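Local coordinates for pesticidal crystal protein Cry4Aa (Bacillus thuringiensis, PDB 2C9K), which promotes colloid-osmotic lysis by binding insect midgut epithelial cells, this chain being the functional toxin part of a longer mosquito-larvicidal protoxin, at residues L186-A189 / I190-T194; T194-C197 / V198-K202; G204-L207 / I208-P212; N528-A531 / N532-A535; G557-Y560 / T561-K564. All blocks are in the same frame, centred on the assembly; numbering follows the deposited sequence.

Contact 1 of 5, residues L186-A189 / I190-T194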
loop_
_atom_site.group_PDB
_atom_site.type_symbol
_atom_site.label_atom_id
_atom_site.label_comp_id
_atom_site.label_asym_id
_atom_site.label_seq_id
_atom_site.Cartn_x
_atom_site.Cartn_y
_atom_site.Cartn_z
ATOM N N LEU A 186 13.608 14.210 14.271
ATOM C CA LEU A 186 12.447 13.818 13.477
ATOM C C LEU A 186 12.948 12.959 12.341
ATOM O O LEU A 186 12.429 11.876 12.066
ATOM C CB LEU A 186 11.756 15.057 12.910
ATOM C CG LEU A 186 10.666 14.847 11.858
ATOM C CD1 LEU A 186 9.576 13.952 12.406
ATOM C CD2 LEU A 186 10.101 16.197 11.451
ATOM N N THR A 187 13.978 13.471 11.690
ATOM C CA THR A 187 14.611 12.798 10.584
ATOM C C THR A 187 15.086 11.394 10.985
ATOM O O THR A 187 14.612 10.401 10.439
ATOM C CB THR A 187 15.785 13.658 10.079
ATOM O OG1 THR A 187 15.256 14.833 9.448
ATOM C CG2 THR A 187 16.665 12.886 9.100
ATOM N N LYS A 188 16.002 11.312 11.948
ATOM C CA LYS A 188 16.529 10.026 12.402
ATOM C C LYS A 188 15.425 9.039 12.769
ATOM O O LYS A 188 15.591 7.830 12.605
ATOM C CB LYS A 188 17.449 10.229 13.610
ATOM C CG LYS A 188 18.811 9.547 13.497
ATOM C CD LYS A 188 19.564 10.041 12.260
ATOM C CE LYS A 188 21.057 9.710 12.308
ATOM N NZ LYS A 188 21.774 10.426 13.429
ATOM N N ALA A 189 14.304 9.555 13.267
ATOM C CA ALA A 189 13.167 8.719 13.653
ATOM C C ALA A 189 12.459 8.148 12.418
ATOM O O ALA A 189 11.977 7.009 12.437
ATOM C CB ALA A 189 12.184 9.533 14.488
ATOM N N ILE A 190 12.388 8.952 11.356
ATOM C CA ILE A 190 11.763 8.531 10.101
ATOM C C ILE A 190 12.633 7.436 9.498
ATOM O O ILE A 190 12.133 6.433 8.980
ATOM C CB ILE A 190 11.675 9.698 9.078
ATOM C CG1 ILE A 190 10.612 10.704 9.518
ATOM C CG2 ILE A 190 11.375 9.161 7.691
ATOM C CD1 ILE A 190 10.548 11.948 8.652
ATOM N N GLU A 191 13.944 7.634 9.579
ATOM C CA GLU A 191 14.876 6.667 9.038
ATOM C C GLU A 191 14.889 5.366 9.835
ATOM O O GLU A 191 14.725 4.285 9.262
ATOM C CB GLU A 191 16.284 7.257 8.986
ATOM C CG GLU A 191 17.309 6.305 8.385
ATOM C CD GLU A 191 18.660 6.952 8.188
ATOM O OE1 GLU A 191 18.709 8.066 7.629
ATOM O OE2 GLU A 191 19.676 6.349 8.581
ATOM N N ASP A 192 15.077 5.461 11.147
ATOM C CA ASP A 192 15.128 4.266 11.978
ATOM C C ASP A 192 13.858 3.446 11.948
ATOM O O ASP A 192 13.900 2.233 11.777
ATOM C CB ASP A 192 15.458 4.631 13.419
ATOM C CG ASP A 192 16.864 5.156 13.572
ATOM O OD1 ASP A 192 17.680 4.968 12.639
ATOM O OD2 ASP A 192 17.157 5.748 14.633
ATOM N N TYR A 193 12.726 4.109 12.123
ATOM C CA TYR A 193 11.441 3.423 12.110
ATOM C C TYR A 193 11.185 2.732 10.772
ATOM O O TYR A 193 10.716 1.599 10.730
ATOM C CB TYR A 193 10.333 4.419 12.431
ATOM C CG TYR A 193 10.303 4.797 13.893
ATOM C CD1 TYR A 193 9.754 6.005 14.313
ATOM C CD2 TYR A 193 10.796 3.925 14.867
ATOM C CE1 TYR A 193 9.698 6.337 15.668
ATOM C CE2 TYR A 193 10.739 4.249 16.224
ATOM C CZ TYR A 193 10.190 5.454 16.614
ATOM O OH TYR A 193 10.115 5.768 17.951
ATOM N N THR A 194 11.503 3.412 9.677
ATOM C CA THR A 194 11.323 2.828 8.356
ATOM C C THR A 194 12.158 1.557 8.230
ATOM O O THR A 194 11.617 0.488 7.976
ATOM C CB THR A 194 11.738 3.811 7.242
ATOM O OG1 THR A 194 10.792 4.884 7.179
ATOM C CG2 THR A 194 11.780 3.105 5.897
#
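L186-A189 and I190-T194 are successive turns of helix 183-208, joined by the i to i+4 backbone bonds of an alpha-helix, I190 N to L186 O, E191 N to T187 O, D192 N to K188 O and Y193 N to A189 O, the D192 N to K188 O bond measuring 2.8 Å. The helix belongs to the N-terminal helical domain of the delta endotoxin. Its buried side carries L186, A189, I190 and Y193, which pack on helix 140-164 through L154, L151 and A147. Along this side the i to i+4 pairs meet loosely: L186 CG lies 4.3 Å from I190 CD1, and A189 CB 4.2 Å from Y193 CE1. The Y193 ring, placed beside its own backbone N (chi1 -74°), leans obliquely past A189 O. I190 also touches D247, and with E191 it reaches Y565, a loop residue of the C-terminal domain. On the exposed flank the K188 and D192 side chains meet just where K188 CG passes D192 OD2, at 4.3 Å, and K188 NZ stays 6.7 Å from D192 OD2, too far for a salt bridge. One turn further on, I190 O takes two donors of the same residue, T194 N and the hydroxyl T194 OG1, the latter at 2.7 Å.

Contact 2 of 5, residues T194-C197 / V198-K202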
loop_
_atom_site.group_PDB
_atom_site.type_symbol
_atom_site.label_atom_id
_atom_site.label_comp_id
_atom_site.label_asym_id
_atom_site.label_seq_id
_atom_site.Cartn_x
_atom_site.Cartn_y
_atom_site.Cartn_z
ATOM N N THR A 194 11.503 3.412 9.677
ATOM C CA THR A 194 11.323 2.828 8.356
ATOM C C THR A 194 12.158 1.557 8.230
ATOM O O THR A 194 11.617 0.488 7.976
ATOM C CB THR A 194 11.738 3.811 7.242
ATOM O OG1 THR A 194 10.792 4.884 7.179
ATOM C CG2 THR A 194 11.780 3.105 5.897
ATOM N N ASN A 195 13.470 1.685 8.424
ATOM C CA ASN A 195 14.384 0.554 8.321
ATOM C C ASN A 195 14.085 -0.606 9.272
ATOM O O ASN A 195 14.340 -1.763 8.938
ATOM C CB ASN A 195 15.832 1.009 8.540
ATOM C CG ASN A 195 16.337 1.943 7.441
ATOM O OD1 ASN A 195 16.109 1.702 6.255
ATOM N ND2 ASN A 195 17.038 3.006 7.837
ATOM N N TYR A 196 13.549 -0.310 10.453
ATOM C CA TYR A 196 13.246 -1.363 11.418
ATOM C C TYR A 196 12.024 -2.156 10.994
ATOM O O TYR A 196 12.064 -3.385 10.958
ATOM C CB TYR A 196 13.007 -0.783 12.812
ATOM C CG TYR A 196 12.629 -1.842 13.830
ATOM C CD1 TYR A 196 13.582 -2.739 14.318
ATOM C CD2 TYR A 196 11.308 -1.989 14.262
ATOM C CE1 TYR A 196 13.230 -3.757 15.202
ATOM C CE2 TYR A 196 10.948 -3.000 15.146
ATOM C CZ TYR A 196 11.918 -3.883 15.607
ATOM O OH TYR A 196 11.576 -4.912 16.452
ATOM N N CYS A 197 10.935 -1.453 10.688
ATOM C CA CYS A 197 9.693 -2.092 10.257
ATOM C C CYS A 197 9.929 -2.985 9.047
ATOM O O CYS A 197 9.461 -4.125 9.002
ATOM C CB CYS A 197 8.646 -1.041 9.889
ATOM S SG CYS A 197 8.078 -0.030 11.270
ATOM N N VAL A 198 10.648 -2.454 8.062
ATOM C CA VAL A 198 10.929 -3.204 6.855
ATOM C C VAL A 198 11.772 -4.413 7.208
ATOM O O VAL A 198 11.490 -5.521 6.748
ATOM C CB VAL A 198 11.666 -2.343 5.807
ATOM C CG1 VAL A 198 12.023 -3.191 4.597
ATOM C CG2 VAL A 198 10.791 -1.171 5.396
ATOM N N THR A 199 12.798 -4.209 8.029
ATOM C CA THR A 199 13.664 -5.317 8.439
ATOM C C THR A 199 12.833 -6.422 9.090
ATOM O O THR A 199 12.867 -7.582 8.665
ATOM C CB THR A 199 14.739 -4.864 9.468
ATOM O OG1 THR A 199 15.754 -4.104 8.807
ATOM C CG2 THR A 199 15.372 -6.060 10.135
ATOM N N THR A 200 12.092 -6.040 10.126
ATOM C CA THR A 200 11.263 -6.969 10.871
ATOM C C THR A 200 10.220 -7.622 9.981
ATOM O O THR A 200 9.940 -8.816 10.108
ATOM C CB THR A 200 10.569 -6.246 12.033
ATOM O OG1 THR A 200 11.560 -5.574 12.819
ATOM C CG2 THR A 200 9.819 -7.237 12.920
ATOM N N TYR A 201 9.648 -6.827 9.081
ATOM C CA TYR A 201 8.644 -7.317 8.150
ATOM C C TYR A 201 9.223 -8.460 7.328
ATOM O O TYR A 201 8.539 -9.448 7.054
ATOM C CB TYR A 201 8.180 -6.199 7.203
ATOM C CG TYR A 201 7.370 -6.730 6.045
ATOM C CD1 TYR A 201 6.185 -7.433 6.271
ATOM C CD2 TYR A 201 7.834 -6.621 4.732
ATOM C CE1 TYR A 201 5.490 -8.020 5.224
ATOM C CE2 TYR A 201 7.152 -7.204 3.680
ATOM C CZ TYR A 201 5.980 -7.906 3.933
ATOM O OH TYR A 201 5.300 -8.510 2.902
ATOM N N LYS A 202 10.481 -8.328 6.927
ATOM C CA LYS A 202 11.116 -9.374 6.134
ATOM C C LYS A 202 11.545 -10.578 6.984
ATOM O O LYS A 202 11.648 -11.699 6.482
ATOM C CB LYS A 202 12.294 -8.789 5.347
ATOM C CG LYS A 202 11.827 -7.764 4.329
ATOM C CD LYS A 202 12.934 -7.249 3.445
ATOM C CE LYS A 202 12.354 -6.293 2.389
ATOM N NZ LYS A 202 13.375 -5.721 1.444
#
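The carbonyl oxygen N195 O is gripped twice by T199, through the hydroxyl OG1 at 2.7 Å and through the backbone N at 3.0 Å, the two donors arriving from opposite faces of the carbonyl plane. This is the threonine side-chain-to-backbone bond of an alpha-helix, here in the middle of helix 183-208 of the N-terminal helical domain. The next residue repeats it: T200 N approaches Y196 O at 2.8 Å in an almost straight bond (177°), and T200 OG1 adds a second bond to the same oxygen from well above the carbonyl plane. In both threonines OG1 sits beside the backbone N (chi1 -54° in T200), which turns the hydroxyl back toward the preceding turn. Y196 has its ring swung the other way, anti to its backbone N (chi1 177°), and the aromatic face slides under T200 OG1. The same ring meets that of Y143 of helix 140-164.

On another flank V198 CG2 comes within 4.4 Å of T194 CG2, and both side chains touch H494. C197 and Y201 face helix 222-240, while N195 OD1 accepts Y565 N and K202 NZ donates to P492 O, tying this helix to the C-terminal part of the toxin. The hydroxyl T200 OG1 lies 3.2 Å above the Y196 ring plane, offset toward the rim, with CZ its nearest ring atom.

Contact 3 of 5, residues G204-L207 / I208-P212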
loop_
_atom_site.group_PDB
_atom_site.type_symbol
_atom_site.label_atom_id
_atom_site.label_comp_id
_atom_site.label_asym_id
_atom_site.label_seq_id
_atom_site.Cartn_x
_atom_site.Cartn_y
_atom_site.Cartn_z
ATOM N N GLY A 204 9.781 -11.822 9.210
ATOM C CA GLY A 204 8.565 -12.614 9.287
ATOM C C GLY A 204 8.328 -13.339 7.978
ATOM O O GLY A 204 7.990 -14.526 7.959
ATOM N N LEU A 205 8.511 -12.608 6.881
ATOM C CA LEU A 205 8.340 -13.148 5.542
ATOM C C LEU A 205 9.278 -14.337 5.400
ATOM O O LEU A 205 8.907 -15.372 4.850
ATOM C CB LEU A 205 8.684 -12.074 4.501
ATOM C CG LEU A 205 7.719 -11.863 3.320
ATOM C CD1 LEU A 205 6.283 -11.791 3.798
ATOM C CD2 LEU A 205 8.088 -10.585 2.601
ATOM N N ASN A 206 10.490 -14.189 5.923
ATOM C CA ASN A 206 11.488 -15.245 5.854
ATOM C C ASN A 206 11.199 -16.367 6.838
ATOM O O ASN A 206 11.569 -17.516 6.608
ATOM C CB ASN A 206 12.876 -14.669 6.098
ATOM C CG ASN A 206 13.933 -15.742 6.222
ATOM O OD1 ASN A 206 14.221 -16.218 7.322
ATOM N ND2 ASN A 206 14.510 -16.142 5.092
ATOM N N LEU A 207 10.538 -16.041 7.940
ATOM C CA LEU A 207 10.190 -17.062 8.914
ATOM C C LEU A 207 9.243 -18.039 8.222
ATOM O O LEU A 207 9.496 -19.242 8.157
ATOM C CB LEU A 207 9.492 -16.432 10.121
ATOM C CG LEU A 207 8.918 -17.408 11.150
ATOM C CD1 LEU A 207 10.040 -18.259 11.724
ATOM C CD2 LEU A 207 8.195 -16.640 12.248
ATOM N N ILE A 208 8.151 -17.510 7.687
ATOM C CA ILE A 208 7.172 -18.341 7.005
ATOM C C ILE A 208 7.786 -19.130 5.859
ATOM O O ILE A 208 7.607 -20.338 5.766
ATOM C CB ILE A 208 6.007 -17.490 6.450
ATOM C CG1 ILE A 208 5.288 -16.784 7.606
ATOM C CG2 ILE A 208 5.048 -18.369 5.670
ATOM C CD1 ILE A 208 4.124 -15.932 7.186
ATOM N N LYS A 209 8.521 -18.442 4.993
ATOM C CA LYS A 209 9.135 -19.073 3.829
ATOM C C LYS A 209 10.218 -20.066 4.202
ATOM O O LYS A 209 10.798 -20.722 3.338
ATOM C CB LYS A 209 9.716 -17.996 2.914
ATOM C CG LYS A 209 10.073 -18.471 1.519
ATOM C CD LYS A 209 10.554 -17.297 0.678
ATOM C CE LYS A 209 10.853 -17.699 -0.753
ATOM N NZ LYS A 209 11.293 -16.523 -1.560
ATOM N N THR A 210 10.475 -20.185 5.496
ATOM C CA THR A 210 11.507 -21.083 5.996
ATOM C C THR A 210 10.939 -22.234 6.818
ATOM O O THR A 210 11.589 -23.256 6.992
ATOM C CB THR A 210 12.524 -20.275 6.844
ATOM O OG1 THR A 210 13.646 -19.910 6.025
ATOM C CG2 THR A 210 12.975 -21.056 8.066
ATOM N N THR A 211 9.714 -22.075 7.299
ATOM C CA THR A 211 9.063 -23.085 8.129
ATOM C C THR A 211 8.187 -24.108 7.407
ATOM O O THR A 211 7.147 -23.760 6.857
ATOM C CB THR A 211 8.190 -22.402 9.183
ATOM O OG1 THR A 211 9.016 -21.582 10.021
ATOM C CG2 THR A 211 7.449 -23.434 10.016
ATOM N N PRO A 212 8.589 -25.390 7.414
ATOM C CA PRO A 212 7.788 -26.420 6.748
ATOM C C PRO A 212 6.432 -26.444 7.441
ATOM O O PRO A 212 6.349 -26.221 8.648
ATOM C CB PRO A 212 8.570 -27.702 7.015
ATOM C CG PRO A 212 9.966 -27.233 7.155
ATOM C CD PRO A 212 9.815 -25.977 7.977
#
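T211 reaches back to L207 where helix 183-208 runs out into the loop before helix 222-240. Its CB stands 3.6 Å from L207 O. One atom further, OG1 bonds to that oxygen at 3.0 Å, coming from above the carbonyl plane, and also lies 3.9 Å from L207 CD1. The hydroxyl gets there because it sits beside T211's own backbone N (chi1 -61°), while the methyl CG2 takes the branch anti to that N. The side chains of L207 and T211 run next to each other in the same direction.

L207 O is shared more widely. T210 N donates to it at 3.0 Å from the opposite face of the plane to the hydroxyl, and T211 N adds a weak bond at a bent 125°. T211 N also bonds to I208 O at 3.1 Å, within a type I turn from I208 to T211. Before the turn the pattern is still alpha-helical, with I208 N on G204 O (3.0 Å) and K209 N on L205 O. The side-chain amide of N206 slants past T210 OG1, N206 OD1 being 4.0 Å from it.

Apolar side chains seat this end in the helical bundle: L205 and I208 on helix 222-240, L207 on helix 129-137, and both L207 and I208 on helix 46-58. In chemical terms, as the regular i to i+4 amide bonding gives out, a threonine hydroxyl and the amides of the turn take over the carbonyl of L207, so the chain changes direction with that oxygen still satisfied.

Contact 4 of 5, residues N528-A531 / N532-A535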
loop_
_atom_site.group_PDB
_atom_site.type_symbol
_atom_site.label_atom_id
_atom_site.label_comp_id
_atom_site.label_asym_id
_atom_site.label_seq_id
_atom_site.Cartn_x
_atom_site.Cartn_y
_atom_site.Cartn_z
ATOM N N ASN A 528 23.236 3.966 -8.004
ATOM C CA ASN A 528 24.582 3.600 -7.608
ATOM C C ASN A 528 25.517 4.387 -8.529
ATOM O O ASN A 528 25.307 5.583 -8.738
ATOM C CB ASN A 528 24.811 2.088 -7.727
ATOM C CG ASN A 528 24.304 1.523 -9.030
ATOM O OD1 ASN A 528 24.277 2.219 -10.047
ATOM N ND2 ASN A 528 23.912 0.250 -9.017
ATOM N N GLY A 529 26.531 3.732 -9.087
ATOM C CA GLY A 529 27.465 4.438 -9.950
ATOM C C GLY A 529 28.390 5.348 -9.157
ATOM O O GLY A 529 28.456 5.268 -7.932
ATOM N N SER A 530 29.106 6.228 -9.845
ATOM C CA SER A 530 30.026 7.133 -9.165
ATOM C C SER A 530 29.949 8.541 -9.727
ATOM O O SER A 530 29.316 8.784 -10.752
ATOM C CB SER A 530 31.457 6.643 -9.318
ATOM O OG SER A 530 31.948 7.028 -10.589
ATOM N N ALA A 531 30.631 9.461 -9.056
ATOM C CA ALA A 531 30.652 10.857 -9.464
ATOM C C ALA A 531 31.061 11.069 -10.926
ATOM O O ALA A 531 30.650 12.045 -11.553
ATOM C CB ALA A 531 31.578 11.646 -8.539
ATOM N N ASN A 532 31.855 10.154 -11.475
ATOM C CA ASN A 532 32.310 10.291 -12.859
ATOM C C ASN A 532 31.409 9.558 -13.839
ATOM O O ASN A 532 31.603 9.639 -15.056
ATOM C CB ASN A 532 33.741 9.767 -13.002
ATOM C CG ASN A 532 34.691 10.396 -11.997
ATOM O OD1 ASN A 532 34.802 11.627 -11.916
ATOM N ND2 ASN A 532 35.379 9.555 -11.221
ATOM N N THR A 533 30.418 8.851 -13.305
ATOM C CA THR A 533 29.485 8.095 -14.131
ATOM C C THR A 533 28.022 8.393 -13.787
ATOM O O THR A 533 27.190 7.491 -13.710
ATOM C CB THR A 533 29.751 6.593 -13.974
ATOM O OG1 THR A 533 29.794 6.255 -12.579
ATOM C CG2 THR A 533 31.071 6.229 -14.640
ATOM N N ARG A 534 27.711 9.669 -13.594
ATOM C CA ARG A 534 26.357 10.077 -13.250
ATOM C C ARG A 534 25.410 9.910 -14.428
ATOM O O ARG A 534 25.752 10.225 -15.570
ATOM C CB ARG A 534 26.342 11.541 -12.807
ATOM C CG ARG A 534 27.369 11.887 -11.758
ATOM C CD ARG A 534 27.598 13.380 -11.731
ATOM N NE ARG A 534 26.586 14.090 -10.957
ATOM C CZ ARG A 534 26.400 15.407 -11.009
ATOM N NH1 ARG A 534 27.152 16.157 -11.806
ATOM N NH2 ARG A 534 25.473 15.979 -10.254
ATOM N N ALA A 535 24.216 9.407 -14.144
ATOM C CA ALA A 535 23.211 9.241 -15.177
ATOM C C ALA A 535 22.638 10.634 -15.394
ATOM O O ALA A 535 22.601 11.449 -14.472
ATOM C CB ALA A 535 22.125 8.288 -14.712
#
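The carbonyl plane of S530 receives T533 N from above one face: the bond to S530 O measures 2.8 Å, with the donor 55° out of the plane. At the next peptide, A531 O has the aliphatic part of R534 beside it, CG and CD both at 3.3 Å, while the amide of N532 stays near A531 C, its OD1 3.9 Å away. The bond from T533 N closes a type I beta turn from S530 to T533.

Two hydroxyls add to the turn. T533 OG1 accepts S530 N at 2.8 Å, returning along the chain in the direction opposite to the turn bond. S530 OG accepts N532 N at 3.3 Å, which is the bond that defines an ST turn. T533 OG1 lies between its backbone N and carbonyl carbon (chi1 51°), and that setting turns it toward the S530 amide.

Beyond the turn, T533 O accepts T598 OG1, and R534 NE makes a weak bond to L551 O, which places the loop against its neighbours. The arrangement is that of a tight surface turn braced by serine and threonine hydroxyls, here in the loop that carries the chain from strand 517-527 of one sheet of the C-terminal beta-sandwich domain to strand 536-541 of the other.

Contact 5 of 5, residues G557-Y560 / T561-K564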
loop_
_atom_site.group_PDB
_atom_site.type_symbol
_atom_site.label_atom_id
_atom_site.label_comp_id
_atom_site.label_asym_id
_atom_site.label_seq_id
_atom_site.Cartn_x
_atom_site.Cartn_y
_atom_site.Cartn_z
ATOM N N GLY A 557 26.368 -1.106 -4.564
ATOM C CA GLY A 557 26.007 -2.502 -4.654
ATOM C C GLY A 557 25.005 -2.630 -5.779
ATOM O O GLY A 557 24.807 -1.690 -6.547
ATOM N N THR A 558 24.373 -3.791 -5.884
ATOM C CA THR A 558 23.384 -4.022 -6.930
ATOM C C THR A 558 22.093 -4.566 -6.341
ATOM O O THR A 558 21.129 -4.811 -7.069
ATOM C CB THR A 558 23.887 -5.033 -7.947
ATOM O OG1 THR A 558 24.083 -6.295 -7.296
ATOM C CG2 THR A 558 25.198 -4.559 -8.558
ATOM N N ASP A 559 22.069 -4.763 -5.028
ATOM C CA ASP A 559 20.866 -5.279 -4.403
ATOM C C ASP A 559 19.896 -4.133 -4.181
ATOM O O ASP A 559 19.961 -3.437 -3.159
ATOM C CB ASP A 559 21.174 -5.947 -3.068
ATOM C CG ASP A 559 20.121 -6.965 -2.686
ATOM O OD1 ASP A 559 18.939 -6.756 -3.042
ATOM O OD2 ASP A 559 20.473 -7.969 -2.031
ATOM N N TYR A 560 18.991 -3.953 -5.141
ATOM C CA TYR A 560 18.007 -2.887 -5.089
ATOM C C TYR A 560 16.816 -3.291 -4.256
ATOM O O TYR A 560 16.104 -2.436 -3.734
ATOM C CB TYR A 560 17.533 -2.554 -6.497
ATOM C CG TYR A 560 18.643 -2.540 -7.509
ATOM C CD1 TYR A 560 18.626 -3.405 -8.597
ATOM C CD2 TYR A 560 19.727 -1.679 -7.362
ATOM C CE1 TYR A 560 19.664 -3.415 -9.513
ATOM C CE2 TYR A 560 20.774 -1.679 -8.272
ATOM C CZ TYR A 560 20.737 -2.549 -9.346
ATOM O OH TYR A 560 21.772 -2.547 -10.248
ATOM N N THR A 561 16.597 -4.597 -4.143
ATOM C CA THR A 561 15.464 -5.106 -3.377
ATOM C C THR A 561 15.482 -4.676 -1.929
ATOM O O THR A 561 14.426 -4.433 -1.347
ATOM C CB THR A 561 15.388 -6.635 -3.393
ATOM O OG1 THR A 561 16.671 -7.178 -3.740
ATOM C CG2 THR A 561 14.318 -7.099 -4.366
ATOM N N ASN A 562 16.669 -4.587 -1.338
ATOM C CA ASN A 562 16.743 -4.184 0.050
ATOM C C ASN A 562 17.399 -2.829 0.283
ATOM O O ASN A 562 18.183 -2.659 1.215
ATOM C CB ASN A 562 17.416 -5.276 0.900
ATOM C CG ASN A 562 18.509 -6.026 0.149
ATOM O OD1 ASN A 562 19.457 -5.422 -0.379
ATOM N ND2 ASN A 562 18.387 -7.355 0.108
ATOM N N LEU A 563 17.061 -1.861 -0.563
ATOM C CA LEU A 563 17.585 -0.509 -0.416
ATOM C C LEU A 563 17.045 0.074 0.889
ATOM O O LEU A 563 15.908 -0.202 1.289
ATOM C CB LEU A 563 17.150 0.385 -1.580
ATOM C CG LEU A 563 17.753 0.131 -2.963
ATOM C CD1 LEU A 563 17.305 1.229 -3.923
ATOM C CD2 LEU A 563 19.269 0.105 -2.870
ATOM N N LYS A 564 17.862 0.876 1.561
ATOM C CA LYS A 564 17.439 1.472 2.812
ATOM C C LYS A 564 16.827 2.829 2.557
ATOM O O LYS A 564 16.880 3.351 1.447
ATOM C CB LYS A 564 18.621 1.601 3.770
ATOM C CG LYS A 564 19.341 0.294 4.023
ATOM C CD LYS A 564 18.377 -0.786 4.447
ATOM C CE LYS A 564 19.052 -2.144 4.453
ATOM N NZ LYS A 564 18.059 -3.243 4.627
#
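D559 holds CG anti to its backbone N (chi1 -156°), which swings the carboxylate over the turn toward T561 and N562, and N562 in turn bends its amide back to meet it. The two side chains of D559 and N562 cross at about a right angle, with the planes of carboxylate and amide 54° apart. N562 ND2 makes a weak bond to D559 OD2 at 3.1 Å. T561 OG1 points at D559 OD1 in a bond whose modelled length is too short to trust. N562 OD1 is also modelled too near the carboxylate, leaving the exact pose of the amide doubtful.

Beneath this polar cluster runs a type I beta turn from Y560 to L563, whose closing bond, L563 N to Y560 O, is long at 3.4 Å and weak. L563 contributes more by packing: CG, set beside its own backbone N (chi1 -70°), comes within 4.4 Å of Y560 CB, and CD2 rests 3.6 Å from D559 O. The Y560 ring carries T558 O over the centre of one face, 3.0 Å above the plane, and its OH bonds to T599 OG1. L563 O accepts H494 NE2, which seats the loop on the C-terminal beta sandwich.

D559, T561 and N562 form the polar part of the turn, whereas Y560 and L563 pack on L601 of strand 600-609. If both polar contacts are real, T561 and N562 would each offer the D559 carboxylate a donor, one to each oxygen, which is consistent with its being ionised.

All five contacts are local, so none encloses a long loop, and none nests inside or crosses another. Contacts 1, 2 and 3 follow one another along helix 183-208: the first two share T194, and the third marks where that helix passes into the loop before helix 222-240. Far later in the sequence, contact 4 turns the chain between strands 517-527 and 536-541, and contact 5 lies in the loop between strands 545-550 and 569-572. These two meet where N528 ND2 probably bonds G557 O. Contact 5 also packs against contact 2, through K202 with T561 and N195 with K564, bringing the C-terminal sandwich against the N-terminal helical domain.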